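Local coordinates for Alr4995 protein (PDB 6LRG) that probably hydrolyses arginine to ornithine and ammonia in its N-terminal region and, with bound NAD, converts ornithine to proline in its C-terminal Rossmann-fold region, at residues Ala376-Tyr381 against His557-Asn562; Glu471-Gln476 against Glu672-Val677; Val492-Pro497 against Ala519-Asn524; Gly496-His501 against Met632-Leu637; Asn524-His529 against Phe594-Ser599. All coordinates share one frame; numbering follows the deposited sequence.

Interaction 1: residues Ala376-Tyr381 against His557-Asn562; sequences APDDFY and HLKVIN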
# COMPACT_ATOMS: atom_id res chain seq x y z
N ALA B 376 23.51 -11.65 32.09
CA ALA B 376 24.69 -12.30 31.52
C ALA B 376 25.90 -11.49 31.91
O ALA B 376 25.76 -10.29 32.13
CB ALA B 376 24.58 -12.40 30.02
N PRO B 377 27.07 -12.13 31.98
CA PRO B 377 28.33 -11.39 32.13
C PRO B 377 28.53 -10.49 30.95
O PRO B 377 27.89 -10.64 29.91
CB PRO B 377 29.41 -12.49 32.18
CG PRO B 377 28.75 -13.70 31.63
CD PRO B 377 27.30 -13.59 32.01
N ASP B 378 29.41 -9.53 31.10
CA ASP B 378 29.56 -8.55 30.05
C ASP B 378 30.30 -9.16 28.87
O ASP B 378 31.19 -9.99 29.07
CB ASP B 378 30.28 -7.33 30.59
CG ASP B 378 30.02 -6.11 29.78
OD1 ASP B 378 28.93 -5.51 29.95
OD2 ASP B 378 30.89 -5.79 28.94
N ASP B 379 29.91 -8.77 27.66
CA ASP B 379 30.53 -9.25 26.42
C ASP B 379 30.14 -10.70 26.11
O ASP B 379 30.87 -11.40 25.41
CB ASP B 379 32.06 -9.10 26.48
CG ASP B 379 32.72 -9.27 25.12
OD1 ASP B 379 32.17 -8.74 24.13
OD2 ASP B 379 33.77 -9.95 25.04
N PHE B 380 28.98 -11.14 26.59
CA PHE B 380 28.50 -12.49 26.29
C PHE B 380 28.22 -12.67 24.79
O PHE B 380 27.73 -11.77 24.12
CB PHE B 380 27.25 -12.80 27.09
CG PHE B 380 26.10 -11.88 26.78
CD1 PHE B 380 26.01 -10.63 27.37
CD2 PHE B 380 25.11 -12.27 25.90
CE1 PHE B 380 24.95 -9.80 27.09
CE2 PHE B 380 24.04 -11.42 25.61
CZ PHE B 380 23.96 -10.19 26.21
N TYR B 381 28.54 -13.85 24.26
CA TYR B 381 28.24 -14.08 22.85
C TYR B 381 26.72 -14.17 22.67
O TYR B 381 26.01 -14.68 23.53
CB TYR B 381 28.95 -15.35 22.36
CG TYR B 381 28.54 -15.78 20.97
CD1 TYR B 381 29.09 -15.19 19.83
CD2 TYR B 381 27.60 -16.79 20.79
CE1 TYR B 381 28.70 -15.60 18.56
CE2 TYR B 381 27.22 -17.20 19.52
CZ TYR B 381 27.76 -16.60 18.42
OH TYR B 381 27.35 -17.03 17.17
N HIS B 557 21.61 -4.54 20.71
CA HIS B 557 20.27 -4.62 21.26
C HIS B 557 20.18 -5.43 22.57
O HIS B 557 19.63 -4.96 23.57
CB HIS B 557 19.36 -5.24 20.21
CG HIS B 557 17.91 -5.02 20.48
ND1 HIS B 557 17.30 -3.80 20.29
CD2 HIS B 557 16.96 -5.85 20.96
CE1 HIS B 557 16.03 -3.89 20.62
NE2 HIS B 557 15.79 -5.12 21.05
N LEU B 558 20.71 -6.65 22.55
CA LEU B 558 20.79 -7.48 23.75
C LEU B 558 21.70 -6.85 24.81
O LEU B 558 21.45 -6.98 26.02
CB LEU B 558 21.29 -8.89 23.39
CG LEU B 558 20.28 -9.94 22.93
CD1 LEU B 558 19.48 -10.45 24.12
CD2 LEU B 558 19.34 -9.40 21.86
N LYS B 559 22.76 -6.17 24.37
CA LYS B 559 23.66 -5.54 25.33
C LYS B 559 22.92 -4.48 26.14
O LYS B 559 23.10 -4.38 27.36
CB LYS B 559 24.86 -4.91 24.63
CG LYS B 559 25.81 -4.19 25.61
CD LYS B 559 26.96 -3.48 24.89
CE LYS B 559 28.16 -3.29 25.82
NZ LYS B 559 28.99 -4.54 25.99
N VAL B 560 22.08 -3.69 25.49
CA VAL B 560 21.26 -2.73 26.21
C VAL B 560 20.32 -3.43 27.18
O VAL B 560 20.13 -2.99 28.31
CB VAL B 560 20.44 -1.86 25.27
CG1 VAL B 560 19.50 -0.98 26.07
CG2 VAL B 560 21.35 -1.01 24.41
N ILE B 561 19.74 -4.54 26.76
CA ILE B 561 18.81 -5.24 27.62
C ILE B 561 19.55 -5.82 28.82
O ILE B 561 19.11 -5.69 29.96
CB ILE B 561 18.05 -6.34 26.86
CG1 ILE B 561 17.14 -5.71 25.80
CG2 ILE B 561 17.24 -7.21 27.82
CD1 ILE B 561 16.60 -6.70 24.79
N ASN B 562 20.69 -6.44 28.57
CA ASN B 562 21.46 -7.03 29.66
C ASN B 562 21.94 -5.99 30.67
O ASN B 562 21.99 -6.24 31.87
CB ASN B 562 22.66 -7.80 29.10
CG ASN B 562 23.29 -8.70 30.13
OD1 ASN B 562 22.64 -9.60 30.64
ND2 ASN B 562 24.58 -8.45 30.46
O HOH W 1 25.78 -6.19 29.29
O HOH W 2 30.24 -6.85 24.08

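Interaction 2: residues Glu471-Gln476 against Glu672-Val677; sequences ELVVEQ and ESVGVV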
# COMPACT_ATOMS: atom_id res chain seq x y z
N GLU B 471 0.80 19.21 6.91
CA GLU B 471 1.25 20.47 7.50
C GLU B 471 0.06 21.20 8.13
O GLU B 471 0.21 21.90 9.13
CB GLU B 471 1.95 21.33 6.46
CG GLU B 471 1.70 22.83 6.59
CD GLU B 471 2.46 23.64 5.55
OE1 GLU B 471 3.23 23.03 4.78
OE2 GLU B 471 2.29 24.88 5.50
N LEU B 472 -1.12 21.01 7.54
CA LEU B 472 -2.38 21.47 8.13
C LEU B 472 -2.59 20.92 9.53
O LEU B 472 -2.69 21.69 10.49
CB LEU B 472 -3.57 21.05 7.26
CG LEU B 472 -4.15 21.88 6.12
CD1 LEU B 472 -4.80 20.92 5.16
CD2 LEU B 472 -5.17 22.86 6.66
N VAL B 473 -2.69 19.59 9.64
CA VAL B 473 -2.88 18.93 10.93
C VAL B 473 -1.85 19.39 11.95
O VAL B 473 -2.21 19.77 13.07
CB VAL B 473 -2.80 17.39 10.82
CG1 VAL B 473 -2.53 16.76 12.19
CG2 VAL B 473 -4.07 16.84 10.27
N VAL B 474 -0.59 19.37 11.56
CA VAL B 474 0.48 19.78 12.46
C VAL B 474 0.23 21.17 13.02
O VAL B 474 0.44 21.41 14.21
CB VAL B 474 1.85 19.77 11.76
CG1 VAL B 474 2.88 20.54 12.59
CG2 VAL B 474 2.28 18.35 11.53
N GLU B 475 -0.22 22.07 12.16
CA GLU B 475 -0.56 23.41 12.61
C GLU B 475 -1.64 23.35 13.68
O GLU B 475 -1.55 24.00 14.72
CB GLU B 475 -1.01 24.27 11.44
CG GLU B 475 -1.34 25.70 11.87
CD GLU B 475 -1.73 26.60 10.72
OE1 GLU B 475 -2.68 26.25 9.98
OE2 GLU B 475 -1.08 27.67 10.57
N GLN B 476 -2.66 22.55 13.41
CA GLN B 476 -3.78 22.40 14.32
C GLN B 476 -3.36 21.77 15.64
O GLN B 476 -3.66 22.30 16.71
CB GLN B 476 -4.87 21.56 13.66
CG GLN B 476 -6.10 21.34 14.53
CD GLN B 476 -7.15 20.50 13.85
OE1 GLN B 476 -7.68 19.55 14.43
NE2 GLN B 476 -7.46 20.83 12.60
N GLU B 672 -13.14 15.21 17.48
CA GLU B 672 -12.38 14.68 18.60
C GLU B 672 -11.14 13.91 18.15
O GLU B 672 -10.13 13.89 18.85
CB GLU B 672 -13.27 13.79 19.47
CG GLU B 672 -14.27 14.58 20.31
CD GLU B 672 -15.12 13.71 21.21
OE1 GLU B 672 -16.30 13.46 20.87
OE2 GLU B 672 -14.61 13.27 22.28
N SER B 673 -11.20 13.30 16.97
CA SER B 673 -10.06 12.55 16.49
C SER B 673 -9.57 13.06 15.13
O SER B 673 -10.34 13.16 14.18
CB SER B 673 -10.40 11.05 16.39
OG SER B 673 -11.39 10.79 15.41
N VAL B 674 -8.29 13.41 15.06
CA VAL B 674 -7.67 13.74 13.79
C VAL B 674 -6.56 12.73 13.47
O VAL B 674 -5.86 12.25 14.36
CB VAL B 674 -7.12 15.17 13.78
CG1 VAL B 674 -5.98 15.34 14.77
CG2 VAL B 674 -6.69 15.56 12.38
N GLY B 675 -6.43 12.39 12.19
CA GLY B 675 -5.48 11.37 11.77
C GLY B 675 -4.72 11.80 10.54
O GLY B 675 -5.22 12.58 9.74
N VAL B 676 -3.48 11.31 10.41
CA VAL B 676 -2.68 11.51 9.22
C VAL B 676 -1.89 10.28 8.88
O VAL B 676 -1.40 9.57 9.76
CB VAL B 676 -1.68 12.66 9.35
CG1 VAL B 676 -2.40 13.97 9.30
CG2 VAL B 676 -0.84 12.51 10.61
N VAL B 677 -1.74 10.04 7.58
CA VAL B 677 -1.00 8.88 7.13
C VAL B 677 0.35 9.31 6.59
O VAL B 677 0.51 9.49 5.39
CB VAL B 677 -1.76 8.12 6.05
CG1 VAL B 677 -1.08 6.80 5.76
CG2 VAL B 677 -3.19 7.88 6.49

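Interaction 3: residues Val492-Pro497 against Ala519-Asn524; sequences VVTAGP and ALLGGN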
# COMPACT_ATOMS: atom_id res chain seq x y z
N VAL B 492 -1.14 12.99 27.01
CA VAL B 492 -0.59 11.65 27.11
C VAL B 492 -0.01 11.24 25.77
O VAL B 492 -0.54 11.59 24.71
CB VAL B 492 -1.65 10.64 27.56
CG1 VAL B 492 -1.06 9.22 27.62
CG2 VAL B 492 -2.23 11.04 28.91
N VAL B 493 1.10 10.51 25.80
CA VAL B 493 1.69 10.02 24.57
C VAL B 493 1.78 8.51 24.57
O VAL B 493 2.21 7.89 25.54
CB VAL B 493 3.09 10.64 24.35
CG1 VAL B 493 3.80 9.95 23.21
CG2 VAL B 493 2.95 12.12 24.04
N THR B 494 1.35 7.90 23.47
CA THR B 494 1.63 6.49 23.24
C THR B 494 2.57 6.44 22.05
O THR B 494 2.36 7.14 21.06
CB THR B 494 0.35 5.65 22.99
OG1 THR B 494 -0.28 6.05 21.78
CG2 THR B 494 -0.63 5.84 24.11
N ALA B 495 3.63 5.64 22.16
CA ALA B 495 4.69 5.64 21.15
C ALA B 495 5.23 4.25 20.88
O ALA B 495 5.38 3.46 21.79
CB ALA B 495 5.83 6.55 21.60
N GLY B 496 5.52 3.96 19.61
CA GLY B 496 6.15 2.71 19.24
C GLY B 496 7.55 2.97 18.72
O GLY B 496 7.94 4.13 18.56
N PRO B 497 8.31 1.90 18.43
CA PRO B 497 9.73 1.99 18.06
C PRO B 497 9.93 2.71 16.74
O PRO B 497 11.03 3.19 16.48
CB PRO B 497 10.15 0.52 17.93
CG PRO B 497 9.13 -0.25 18.60
CD PRO B 497 7.85 0.51 18.46
N ALA B 519 2.47 12.11 30.57
CA ALA B 519 2.62 10.68 30.71
C ALA B 519 2.96 10.01 29.38
O ALA B 519 2.58 10.47 28.30
CB ALA B 519 1.37 10.06 31.29
N LEU B 520 3.68 8.91 29.49
CA LEU B 520 4.11 8.15 28.35
C LEU B 520 3.71 6.66 28.50
O LEU B 520 3.98 6.01 29.52
CB LEU B 520 5.62 8.31 28.18
CG LEU B 520 6.22 7.57 27.00
CD1 LEU B 520 5.77 8.20 25.68
CD2 LEU B 520 7.74 7.59 27.12
N LEU B 521 3.04 6.14 27.49
CA LEU B 521 2.59 4.75 27.54
C LEU B 521 3.15 4.00 26.33
O LEU B 521 2.98 4.44 25.20
CB LEU B 521 1.06 4.69 27.54
CG LEU B 521 0.30 5.49 28.61
CD1 LEU B 521 -1.19 5.25 28.46
CD2 LEU B 521 0.75 5.08 30.00
N GLY B 522 3.83 2.89 26.57
CA GLY B 522 4.33 2.11 25.45
C GLY B 522 4.60 0.66 25.79
O GLY B 522 3.97 0.08 26.68
N GLY B 523 5.57 0.08 25.09
CA GLY B 523 5.98 -1.28 25.35
C GLY B 523 7.47 -1.40 25.61
O GLY B 523 8.19 -0.41 25.72
N ASN B 524 7.92 -2.63 25.73
CA ASN B 524 9.32 -2.94 25.89
C ASN B 524 10.18 -2.32 24.79
O ASN B 524 11.19 -1.68 25.06
CB ASN B 524 9.49 -4.45 25.89
CG ASN B 524 10.80 -4.88 26.46
OD1 ASN B 524 11.04 -4.76 27.67
ND2 ASN B 524 11.68 -5.40 25.61

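Interaction 4: residues Gly496-His501 against Met632-Leu637; sequences GPVVIH and MLSSML. With NAD (nicotinamide-adenine-dinucleotide), chain C.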
# COMPACT_ATOMS: atom_id res chain seq x y z
N GLY B 496 5.52 3.96 19.61
CA GLY B 496 6.15 2.71 19.24
C GLY B 496 7.55 2.97 18.72
O GLY B 496 7.94 4.13 18.56
N PRO B 497 8.31 1.90 18.43
CA PRO B 497 9.73 1.99 18.06
C PRO B 497 9.93 2.71 16.74
O PRO B 497 11.03 3.19 16.48
CB PRO B 497 10.15 0.52 17.93
CG PRO B 497 9.13 -0.25 18.60
CD PRO B 497 7.85 0.51 18.46
N VAL B 498 8.89 2.78 15.92
CA VAL B 498 9.02 3.50 14.66
C VAL B 498 9.35 4.97 14.93
O VAL B 498 10.05 5.61 14.16
CB VAL B 498 7.76 3.36 13.81
CG1 VAL B 498 7.97 4.01 12.46
CG2 VAL B 498 7.44 1.90 13.62
N VAL B 499 8.91 5.48 16.07
CA VAL B 499 9.34 6.82 16.48
C VAL B 499 10.88 6.94 16.52
O VAL B 499 11.45 7.90 16.01
CB VAL B 499 8.77 7.19 17.85
CG1 VAL B 499 9.24 8.61 18.25
CG2 VAL B 499 7.26 7.12 17.82
N ILE B 500 11.55 5.96 17.10
CA ILE B 500 13.00 5.98 17.15
C ILE B 500 13.58 5.80 15.76
O ILE B 500 14.33 6.64 15.28
CB ILE B 500 13.56 4.89 18.07
CG1 ILE B 500 12.86 4.94 19.42
CG2 ILE B 500 15.05 5.06 18.23
CD1 ILE B 500 12.79 6.33 20.01
N HIS B 501 13.21 4.70 15.10
CA HIS B 501 13.75 4.36 13.78
C HIS B 501 13.70 5.48 12.74
O HIS B 501 14.54 5.52 11.85
CB HIS B 501 13.02 3.14 13.22
CG HIS B 501 13.14 1.93 14.08
ND1 HIS B 501 12.27 0.86 13.98
CD2 HIS B 501 14.00 1.63 15.08
CE1 HIS B 501 12.61 -0.06 14.87
NE2 HIS B 501 13.65 0.38 15.55
N MET B 632 -0.94 9.78 19.59
CA MET B 632 -0.67 8.38 19.28
C MET B 632 0.31 8.24 18.12
O MET B 632 -0.03 8.44 16.96
CB MET B 632 -1.99 7.63 18.99
CG MET B 632 -2.89 7.50 20.24
SD MET B 632 -4.51 6.73 20.01
CE MET B 632 -5.16 7.70 18.66
N LEU B 633 1.55 7.89 18.47
CA LEU B 633 2.65 7.91 17.53
C LEU B 633 3.10 6.50 17.13
O LEU B 633 3.88 5.86 17.83
CB LEU B 633 3.81 8.72 18.13
CG LEU B 633 3.48 10.14 18.60
CD1 LEU B 633 4.66 10.76 19.36
CD2 LEU B 633 3.06 11.04 17.43
N SER B 634 2.57 6.04 16.00
CA SER B 634 2.90 4.75 15.41
C SER B 634 2.95 3.59 16.39
O SER B 634 3.97 2.89 16.45
CB SER B 634 4.25 4.84 14.70
OG SER B 634 4.18 5.77 13.63
N SER B 635 1.88 3.37 17.15
CA SER B 635 1.90 2.30 18.15
C SER B 635 0.87 1.22 17.91
O SER B 635 0.91 0.17 18.56
CB SER B 635 1.71 2.90 19.55
OG SER B 635 0.85 4.03 19.50
N MET B 636 -0.03 1.47 16.97
CA MET B 636 -1.18 0.60 16.65
C MET B 636 -1.77 -0.18 17.83
O MET B 636 -2.88 0.10 18.28
CB MET B 636 -0.80 -0.38 15.56
CG MET B 636 -2.00 -0.79 14.71
SD MET B 636 -2.18 -2.57 14.49
CE MET B 636 -2.76 -3.07 16.12
N LEU B 637 -1.05 -1.17 18.34
CA LEU B 637 -1.57 -2.00 19.42
C LEU B 637 -1.85 -1.19 20.68
O LEU B 637 -2.90 -1.33 21.31
CB LEU B 637 -0.59 -3.14 19.71
CG LEU B 637 -0.78 -3.99 20.96
CD1 LEU B 637 -1.97 -4.92 20.78
CD2 LEU B 637 0.52 -4.76 21.28
PA NAD C . -0.99 -7.23 14.10
O1A NAD C . 0.07 -8.22 14.47
O2A NAD C . -0.45 -5.82 14.34
O5B NAD C . -1.42 -7.29 12.56
C5B NAD C . -1.67 -8.53 11.90
C4B NAD C . -1.19 -8.45 10.42
O4B NAD C . -2.39 -8.82 9.49
C3B NAD C . -0.84 -7.29 10.09
O3B NAD C . 0.59 -7.28 9.74
C2B NAD C . -1.69 -6.87 8.71
O2B NAD C . -0.77 -6.24 7.78
C1B NAD C . -2.15 -7.96 8.24
N9A NAD C . -3.49 -7.80 7.56
C8A NAD C . -4.54 -6.95 7.56
N7A NAD C . -5.48 -7.44 6.69
C5A NAD C . -5.01 -8.60 6.17
C6A NAD C . -5.56 -9.50 5.24
N6A NAD C . -6.78 -9.57 4.51
N1A NAD C . -4.86 -10.61 4.87
C2A NAD C . -3.62 -10.86 5.40
N3A NAD C . -3.06 -9.97 6.33
C4A NAD C . -3.77 -8.84 6.70
O3 NAD C . -2.29 -7.51 15.07
PN NAD C . -2.78 -8.93 15.66
O1N NAD C . -3.96 -9.37 14.84
O2N NAD C . -1.71 -10.04 15.60
O5D NAD C . -3.26 -8.70 17.16
C5D NAD C . -2.55 -7.83 18.02
C4D NAD C . -2.91 -8.21 19.48
O4D NAD C . -3.93 -7.49 19.91
C3D NAD C . -3.37 -9.68 19.48
O3D NAD C . -2.67 -10.47 20.36
C2D NAD C . -4.89 -9.60 19.83
O2D NAD C . -5.41 -10.83 20.52
C1D NAD C . -5.02 -8.53 20.55
N1N NAD C . -6.42 -8.13 20.42
C2N NAD C . -7.40 -8.47 21.38
C3N NAD C . -8.76 -8.09 21.18
C7N NAD C . -9.94 -8.41 22.15
O7N NAD C . -9.76 -8.84 23.28
N7N NAD C . -11.28 -8.27 21.65
C4N NAD C . -9.09 -7.40 20.01
C5N NAD C . -8.12 -7.10 19.06
C6N NAD C . -6.78 -7.46 19.27

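Interaction 5: residues Asn524-His529 against Phe594-Ser599; sequences NAIAVH and FVLAGS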
# COMPACT_ATOMS: atom_id res chain seq x y z
N ASN B 524 7.92 -2.63 25.73
CA ASN B 524 9.32 -2.94 25.89
C ASN B 524 10.18 -2.32 24.79
O ASN B 524 11.19 -1.68 25.06
CB ASN B 524 9.49 -4.45 25.89
CG ASN B 524 10.80 -4.88 26.46
OD1 ASN B 524 11.04 -4.76 27.67
ND2 ASN B 524 11.68 -5.40 25.61
N ALA B 525 9.74 -2.49 23.55
CA ALA B 525 10.58 -2.22 22.39
C ALA B 525 10.97 -0.74 22.23
O ALA B 525 12.11 -0.44 21.89
CB ALA B 525 9.89 -2.71 21.14
N ILE B 526 10.03 0.17 22.48
CA ILE B 526 10.28 1.61 22.32
C ILE B 526 11.37 2.05 23.27
O ILE B 526 12.25 2.80 22.90
CB ILE B 526 9.00 2.46 22.56
CG1 ILE B 526 9.33 3.94 22.54
CG2 ILE B 526 8.35 2.13 23.90
CD1 ILE B 526 9.71 4.45 21.19
N ALA B 527 11.33 1.53 24.49
CA ALA B 527 12.31 1.86 25.50
C ALA B 527 13.67 1.27 25.14
O ALA B 527 14.68 1.95 25.28
CB ALA B 527 11.87 1.35 26.85
N VAL B 528 13.70 0.02 24.70
CA VAL B 528 14.99 -0.58 24.37
C VAL B 528 15.59 0.13 23.17
O VAL B 528 16.78 0.43 23.17
CB VAL B 528 14.90 -2.09 24.07
CG1 VAL B 528 16.25 -2.61 23.63
CG2 VAL B 528 14.44 -2.86 25.29
N HIS B 529 14.77 0.42 22.17
CA HIS B 529 15.29 1.06 20.98
C HIS B 529 15.76 2.49 21.25
O HIS B 529 16.80 2.91 20.75
CB HIS B 529 14.25 1.05 19.86
CG HIS B 529 14.16 -0.26 19.16
ND1 HIS B 529 15.08 -0.66 18.22
CD2 HIS B 529 13.29 -1.29 19.29
CE1 HIS B 529 14.77 -1.86 17.78
NE2 HIS B 529 13.68 -2.27 18.42
N PHE B 594 5.99 6.78 33.23
CA PHE B 594 5.79 5.98 32.03
C PHE B 594 5.32 4.58 32.39
O PHE B 594 5.63 4.06 33.46
CB PHE B 594 7.06 5.92 31.18
CG PHE B 594 8.25 5.34 31.90
CD1 PHE B 594 9.13 6.16 32.57
CD2 PHE B 594 8.49 3.98 31.88
CE1 PHE B 594 10.23 5.63 33.22
CE2 PHE B 594 9.59 3.44 32.53
CZ PHE B 594 10.47 4.27 33.20
N VAL B 595 4.58 3.96 31.48
CA VAL B 595 4.23 2.55 31.65
C VAL B 595 4.70 1.77 30.45
O VAL B 595 4.43 2.15 29.31
CB VAL B 595 2.71 2.33 31.83
CG1 VAL B 595 2.44 0.86 32.13
CG2 VAL B 595 2.16 3.24 32.93
N LEU B 596 5.40 0.67 30.69
CA LEU B 596 5.77 -0.22 29.60
C LEU B 596 5.01 -1.53 29.75
O LEU B 596 5.30 -2.34 30.63
CB LEU B 596 7.28 -0.45 29.60
CG LEU B 596 8.12 0.83 29.55
CD1 LEU B 596 9.62 0.53 29.68
CD2 LEU B 596 7.84 1.65 28.29
N ALA B 597 4.01 -1.73 28.89
CA ALA B 597 3.22 -2.94 28.97
C ALA B 597 3.86 -4.04 28.16
O ALA B 597 4.24 -3.83 27.01
CB ALA B 597 1.82 -2.69 28.51
N GLY B 598 3.98 -5.22 28.75
CA GLY B 598 4.62 -6.32 28.05
C GLY B 598 3.88 -6.81 26.81
O GLY B 598 2.75 -6.41 26.54
N SER B 599 4.51 -7.73 26.10
CA SER B 599 4.00 -8.28 24.86
C SER B 599 4.62 -9.65 24.60
O SER B 599 5.70 -9.97 25.13
CB SER B 599 4.30 -7.33 23.71
OG SER B 599 4.96 -7.99 22.64
O HOH W 3 5.95 -4.82 24.98

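Interaction 1: residues Ala376-Tyr381 against His557-Asn562
Asn562 reads the backbone of Ala376 with both ends of its amide: OD1 accepts from Ala376 N at 2.7 Å, and ND2 gives a nearly straight bond (168°) to Ala376 O at 2.8 Å. The pair joins helix 554-567 of the Rossmann-fold region to the loop after strand 366-369, which makes a type II beta turn from Pro377 to Phe380. Ala376 N lies in the carbonyl plane of Asn562, on a lone pair of OD1, whereas ND2 comes from above the carbonyl plane of Ala376. The Asn562 side chain leaves the helix with CG opposite the backbone N (chi1 -166°), which sets the amide beside the peptide groups of Ala376. A serine in its place would probably leave Ala376 without its two-point grip and the loop freer to shift. ND2 also donates to a water at 2.8 Å, which in turn gives a longer bond to Asp378 OD1. Farther out, Asp378 OD2 and Lys559 NZ form a long salt bridge of 3.7 Å, and Asp379 OD1 reaches the same amine only through a second water, weakly held there. Packing completes the contact. Phe380 CE1 meets Asn562 CG obliquely at 3.6 Å, ring and amide planes 63° apart, while Leu558 O stands at the ring edge. Ala376 CB sits 3.4 Å above the Phe380 ring plane, towards the rim, and Phe380 CZ touches Leu558 CB at 4.1 Å.

Interaction 2: residues Glu471-Gln476 against Glu672-Val677
Val473 and Val676 have their CA atoms 7.6 Å apart where helix 471-476 runs over strand 673-677, the short axes approaching to 9.2 Å with their directions 142° apart, closer to antiparallel than to perpendicular. One side chain on the helix does most of the work. Val473 points at the strand and lays CG2 between two valines, 3.5 Å from Val676 CG1 and 3.6 Å from Val674 CG2. Its chi1 of 161° keeps CG2 on the side of the backbone N, within range of both partners, while CG1 reaches only Val676 CG1, at 4.0 Å. Val674 and Val676 lie two apart on the strand, hence on one face of the sheet; Gly675 between them has no side chain. Such aliphatic packing of a helix on a parallel sheet belongs to the Rossmann fold: helix 467-486 leads into strand 491-495 at the middle of the sheet, yet here it covers strand 673-677, an outermost strand within the chain, whose sheet neighbour is strand 651-656. At the border the extended Gln476 side chain brings OE1 to 4.5 Å from Val674 CB, a loose touch. Around the helix, Val474 turns to Phe683 and Leu686 of helix 680-692. Glu475 leaves the sheet behind and makes a salt bridge through OE2 to Arg165 NH1 of the second subunit.

Interaction 3: residues Val492-Pro497 against Ala519-Asn524
Val493 uses both its backbone groups towards strand 519-523: its N donates to Ala519 O at 2.9 Å, and its O accepts from Leu521 N at 2.7 Å. Leu521 O then takes a third, weak bond from Ala495 N at 3.3 Å and a CA-H...O contact from Thr494 CA. This is the parallel ladder, in which Val493 and Ala495 bond to this neighbour through their backbone while Val492 and Thr494 give theirs to strand 629-633. On the other flank Leu520 O and Gly522 O accept from Val595 N and Ala597 N, and Gly522 O also meets Tyr620 OH. Thr494 OG1, a buried hydroxyl, pairs with Ser635 OG. A side chain on Gly522 would crowd Ala495 O. Apolar pairs cover both faces: Val493 CG1 lies across Leu520 CD1 at 3.6 Å on one, Val492 CG1 meets Leu521 CD1 at 4.1 Å on the other. The strands form the first beta-alpha-beta crossover of the Rossmann fold, joined through helices 498-501 and 504-513. Helices 613-624 and 637-645 pack on the Val492, Thr494 and Leu521 face, and Gly523 is the N-cap of helix 524-536.

Interaction 4: residues Gly496-His501 against Met632-Leu637
Gly496 and Leu633 supply the one conventional hydrogen bond between these segments: Gly496 N donates to Leu633 O at 3.1 Å, meeting the oxygen almost head-on (C=O...N 172°). Beside it Gly496 CA makes a CA-H...O contact of 3.5 Å with Ser634 O. A CB on this glycine would clash with that same oxygen, so the close approach depends on its having no side chain. Ser635 OG bonds to Ser639 OG, in the helix that follows. The place is the switch point of the Rossmann sheet, where strands 491-495 and 629-633 run side by side and their following segments part to opposite sides. Apolar contacts come from the start of helix 498-501. A chi1 of -180° swings Val499 CG1 away from the backbone N and turns CG2 to Leu633 CB at 3.8 Å; Val498 CB meets Ser634 CB at 3.9 Å. The same Val499 methyl also lies against the carbonyl oxygen of Leu633. The cofactor contacts reach across the tetramer. Leu637 CD1 touches O4D of an NAD at 3.3 Å, and Met636 SD approaches its O2A at 3.7 Å; this NAD is hydrogen-bonded to Asp656, Asp679 and His638 of the third subunit.

Interaction 5: residues Asn524-His529 against Phe594-Ser599
Leu596 points from strand 594-597 straight at the first turn of helix 524-536. Its CD1 makes the close contact, with Ala527 CB at 3.7 Å; CD2 is looser, near both that methyl and Ile526 CG2 (4.4 Å from the latter). This is helix-on-sheet packing in the Rossmann fold, between the helix that follows strand 519-523 and the strand next to it, outermost in the sheet of this chain. The axes come within 8.3 Å, their directions 117° apart, so the helix runs across the strand and meets chiefly one of its side chains. Leu596 holds CG on the far side from its own carbonyl carbon (chi1 -54°) and so extends its branch over the helix start; its CB lies 4.5 Å from Asn524 N. Ala527 points back at it with a lone methyl, whereas Ile526 gives only CG2 and sends its other branch elsewhere, towards Gly496 and Ile500. Ala597, next on the strand, points the other way, to Tyr620 and to Ile600 of the third subunit. The Asn524 amide works outside this pair: OD1 accepts from Leu606 N and bonds to Thr609 OG1, and ND2 of Asn524 in the third subunit binds an NAD. At the helix N terminus, where a backbone N-H lacks a partner from a preceding turn, one water bridges, accepting from Asn524 N at 3.0 Å and donating to Ala597 O at 2.8 Å.

From the N terminus, the loop at 376-381 opens interaction 1, which closes at helix 554-567 and joins the LOR/SDH region to the Rossmann-fold region. Interaction 2 opens later, at 471-476, and closes last, at strand 673-677, so it crosses interaction 1 and encloses interactions 3, 4 and 5. Interaction 3 closes the short loop from strand 491-495 to strand 519-523. It shares Gly496 and Pro497 with interaction 4, whose long loop to 632-637 holds interaction 5, and Asn524 with interaction 5, which follows it in series. Interactions 4 and 5 also cross interaction 1, and His557 and Val528 touch between helices 554-567 and 524-536. Interactions 2 to 5 all reach one parallel sheet.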